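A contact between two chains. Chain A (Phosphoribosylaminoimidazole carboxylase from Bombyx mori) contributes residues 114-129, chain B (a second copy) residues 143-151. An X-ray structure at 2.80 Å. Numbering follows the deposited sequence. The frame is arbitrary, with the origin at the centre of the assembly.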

# COMPACT_ATOMS: atom_id res chain seq x y z
N ARG A 114 11.65 60.39 11.30
CA ARG A 114 11.85 59.52 12.44
C ARG A 114 12.93 58.47 12.19
O ARG A 114 13.51 57.95 13.13
CB ARG A 114 10.53 58.85 12.87
N ASN A 115 13.25 58.20 10.92
CA ASN A 115 14.25 57.19 10.58
C ASN A 115 15.32 57.68 9.62
O ASN A 115 15.42 57.17 8.50
CB ASN A 115 13.57 55.95 9.95
CG ASN A 115 12.64 55.23 10.92
OD1 ASN A 115 12.99 54.19 11.49
ND2 ASN A 115 11.44 55.78 11.12
N PRO A 116 16.16 58.64 10.06
CA PRO A 116 17.17 59.24 9.17
C PRO A 116 18.15 58.24 8.52
O PRO A 116 18.71 57.39 9.23
CB PRO A 116 17.91 60.21 10.10
CG PRO A 116 17.52 59.83 11.49
CD PRO A 116 16.15 59.27 11.39
N GLY A 117 18.35 58.35 7.20
CA GLY A 117 19.23 57.46 6.45
C GLY A 117 18.48 56.55 5.47
O GLY A 117 19.05 56.05 4.49
N VAL A 118 17.21 56.32 5.77
CA VAL A 118 16.29 55.60 4.91
C VAL A 118 15.73 56.56 3.87
O VAL A 118 15.08 57.54 4.23
CB VAL A 118 15.10 55.07 5.73
CG1 VAL A 118 14.10 54.33 4.83
CG2 VAL A 118 15.60 54.21 6.87
N PRO A 119 16.00 56.30 2.58
CA PRO A 119 15.58 57.22 1.51
C PRO A 119 14.10 57.12 1.16
O PRO A 119 13.48 56.07 1.33
CB PRO A 119 16.43 56.79 0.32
CG PRO A 119 16.68 55.35 0.55
CD PRO A 119 16.79 55.17 2.05
N GLU A 120 13.55 58.23 0.68
CA GLU A 120 12.16 58.26 0.23
C GLU A 120 11.99 57.24 -0.88
O GLU A 120 12.84 57.14 -1.77
CB GLU A 120 11.76 59.65 -0.27
CG GLU A 120 10.26 59.76 -0.59
CD GLU A 120 9.82 61.17 -0.99
OE1 GLU A 120 8.98 61.75 -0.27
OE2 GLU A 120 10.30 61.68 -2.03
N GLY A 121 10.93 56.44 -0.78
CA GLY A 121 10.63 55.43 -1.79
C GLY A 121 11.11 54.04 -1.42
O GLY A 121 10.83 53.09 -2.16
N PHE A 122 11.79 53.91 -0.27
CA PHE A 122 12.20 52.60 0.24
C PHE A 122 11.00 51.72 0.50
O PHE A 122 10.11 52.11 1.27
CB PHE A 122 13.01 52.74 1.53
CG PHE A 122 13.38 51.43 2.16
CD1 PHE A 122 14.61 50.84 1.92
CD2 PHE A 122 12.50 50.78 3.02
CE1 PHE A 122 14.97 49.63 2.51
CE2 PHE A 122 12.85 49.56 3.61
CZ PHE A 122 14.09 49.00 3.36
N ARG A 123 10.99 50.53 -0.10
CA ARG A 123 9.78 49.70 -0.14
C ARG A 123 9.66 48.74 1.05
O ARG A 123 10.60 48.04 1.43
CB ARG A 123 9.70 48.95 -1.47
CG ARG A 123 9.57 49.89 -2.67
CD ARG A 123 9.15 49.17 -3.92
NE ARG A 123 7.73 48.83 -3.87
CZ ARG A 123 6.75 49.65 -4.23
NH1 ARG A 123 7.02 50.86 -4.69
NH2 ARG A 123 5.49 49.25 -4.14
N PHE A 124 8.47 48.71 1.63
CA PHE A 124 8.22 47.91 2.80
C PHE A 124 7.52 46.63 2.42
O PHE A 124 6.35 46.60 2.03
CB PHE A 124 7.38 48.67 3.81
CG PHE A 124 8.10 49.82 4.40
CD1 PHE A 124 7.56 51.09 4.34
CD2 PHE A 124 9.31 49.63 5.05
CE1 PHE A 124 8.22 52.16 4.92
CE2 PHE A 124 9.99 50.70 5.62
CZ PHE A 124 9.45 51.97 5.56
N THR A 125 8.26 45.54 2.56
CA THR A 125 7.74 44.26 2.21
C THR A 125 7.93 43.28 3.36
O THR A 125 9.05 42.84 3.62
CB THR A 125 8.44 43.73 0.96
OG1 THR A 125 8.13 44.52 -0.19
CG2 THR A 125 7.92 42.44 0.73
N PRO A 126 6.84 42.92 4.06
CA PRO A 126 5.44 43.31 3.86
C PRO A 126 5.23 44.76 4.29
O PRO A 126 6.17 45.39 4.79
CB PRO A 126 4.70 42.33 4.79
CG PRO A 126 5.61 42.05 5.83
CD PRO A 126 6.98 42.04 5.23
N PRO A 127 4.02 45.30 4.07
CA PRO A 127 3.82 46.70 4.45
C PRO A 127 4.13 46.93 5.91
O PRO A 127 3.74 46.13 6.77
CB PRO A 127 2.33 46.93 4.19
CG PRO A 127 1.96 45.92 3.19
CD PRO A 127 2.78 44.72 3.51
N LYS A 128 4.83 48.03 6.17
CA LYS A 128 5.14 48.49 7.52
C LYS A 128 3.84 48.88 8.19
O LYS A 128 3.00 49.55 7.58
CB LYS A 128 6.04 49.71 7.45
CG LYS A 128 6.77 50.08 8.74
CD LYS A 128 8.07 49.34 8.87
CE LYS A 128 8.76 49.68 10.16
NZ LYS A 128 10.05 48.96 10.26
N GLN A 129 3.67 48.49 9.45
CA GLN A 129 2.48 48.89 10.17
C GLN A 129 2.84 49.44 11.55
O GLN A 129 3.53 48.78 12.32
CB GLN A 129 1.42 47.76 10.15
CG GLN A 129 0.79 47.33 11.45
CD GLN A 129 -0.05 48.39 12.15
OE1 GLN A 129 -0.13 49.54 11.73
NE2 GLN A 129 -0.66 48.00 13.25
N TRP B 143 18.85 52.60 15.89
CA TRP B 143 18.58 52.42 14.47
C TRP B 143 17.64 51.25 14.29
O TRP B 143 17.65 50.31 15.10
CB TRP B 143 19.84 52.13 13.67
CG TRP B 143 20.62 53.31 13.30
CD1 TRP B 143 20.53 54.57 13.84
CD2 TRP B 143 21.64 53.38 12.30
NE1 TRP B 143 21.43 55.41 13.23
CE2 TRP B 143 22.13 54.70 12.29
CE3 TRP B 143 22.19 52.44 11.42
CZ2 TRP B 143 23.14 55.12 11.42
CZ3 TRP B 143 23.20 52.86 10.56
CH2 TRP B 143 23.66 54.19 10.57
N SER B 144 16.87 51.32 13.22
CA SER B 144 16.04 50.23 12.76
C SER B 144 16.86 49.36 11.83
O SER B 144 17.95 49.76 11.37
CB SER B 144 14.81 50.78 12.03
OG SER B 144 15.21 51.56 10.93
N GLU B 145 16.35 48.17 11.54
CA GLU B 145 17.03 47.30 10.59
C GLU B 145 17.11 47.97 9.21
O GLU B 145 18.11 47.82 8.50
CB GLU B 145 16.34 45.94 10.52
CG GLU B 145 16.66 45.07 11.70
CD GLU B 145 16.19 43.64 11.54
OE1 GLU B 145 15.45 43.32 10.58
OE2 GLU B 145 16.58 42.83 12.40
N GLU B 146 16.07 48.70 8.86
CA GLU B 146 16.06 49.48 7.63
C GLU B 146 17.22 50.46 7.58
O GLU B 146 17.95 50.53 6.58
CB GLU B 146 14.75 50.27 7.51
CG GLU B 146 13.51 49.43 7.26
CD GLU B 146 12.97 48.79 8.54
OE1 GLU B 146 13.62 48.91 9.61
OE2 GLU B 146 11.88 48.18 8.46
N GLN B 147 17.43 51.19 8.68
CA GLN B 147 18.53 52.14 8.75
C GLN B 147 19.87 51.45 8.54
O GLN B 147 20.71 51.94 7.77
CB GLN B 147 18.50 52.93 10.07
CG GLN B 147 17.37 53.96 10.16
CD GLN B 147 17.34 54.72 11.48
OE1 GLN B 147 16.79 54.24 12.47
NE2 GLN B 147 17.92 55.91 11.49
N ILE B 148 20.05 50.29 9.19
CA ILE B 148 21.28 49.51 9.03
C ILE B 148 21.45 49.04 7.58
O ILE B 148 22.56 49.05 7.04
CB ILE B 148 21.30 48.27 9.95
CG1 ILE B 148 21.06 48.66 11.41
CG2 ILE B 148 22.61 47.50 9.79
CD1 ILE B 148 21.14 47.45 12.36
N ILE B 149 20.36 48.64 6.95
CA ILE B 149 20.43 48.23 5.56
C ILE B 149 20.72 49.42 4.64
O ILE B 149 21.62 49.35 3.81
CB ILE B 149 19.15 47.50 5.12
CG1 ILE B 149 19.35 45.99 5.23
CG2 ILE B 149 18.81 47.83 3.69
CD1 ILE B 149 18.85 45.41 6.53
N SER B 150 20.00 50.53 4.83
CA SER B 150 20.17 51.69 3.95
C SER B 150 21.51 52.39 4.17
O SER B 150 21.93 53.23 3.37
CB SER B 150 18.99 52.68 4.07
OG SER B 150 17.77 52.13 3.54
N ALA B 151 22.20 52.03 5.25
CA ALA B 151 23.49 52.63 5.53
C ALA B 151 24.54 52.10 4.57
O ALA B 151 25.61 52.71 4.41
CB ALA B 151 23.90 52.34 6.98

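The contact sets a short helix of chain B against a looped segment of chain A; Glu146(B) and Gln147(B) are the most heavily covered residues of the helix, and their rotamers place its two strongest polar bonds to chain A. Gln147(B) has chi1 m and chi2 t, an extended arrangement whose CA-to-CB bond points sideways while the amide reaches chain A. There Gln147(B) NE2 donates to the backbone O of Pro116(A) at 2.8 Å, with an N-H...acceptor angle of 159°. The other end of the amide turns back to its own helix: OE1 of Gln147(B) accepts from Ser144(B) N at 3.0 Å. With chi1 p, Ser144(B) caps the helix, its OG accepting from Gln147(B) N at 3.2 Å. One amide thus ties the helix start to the partner chain.

The CA-to-CB bond of Glu146(B) points toward chain A, but its chi2 is p (81°), so the side chain bends rather than extends. Its CG lies 3.7 Å from Phe122(A) CE2 and 4.1 Å from Phe124(A) CE2, at the edge of the latter ring. The carboxylate then meets Lys128(A) in a salt bridge, Lys128(A) NZ to Glu146(B) OE2 2.7 Å; the lysine has one bend, chi2 p, between otherwise t torsions.

Val118(A), chi1 t, packs CG2 3.7 Å from Gln147(B) CG. Gly117(A), at phi 113°, closely approaches Ser150(B), its O 3.4 Å from CB.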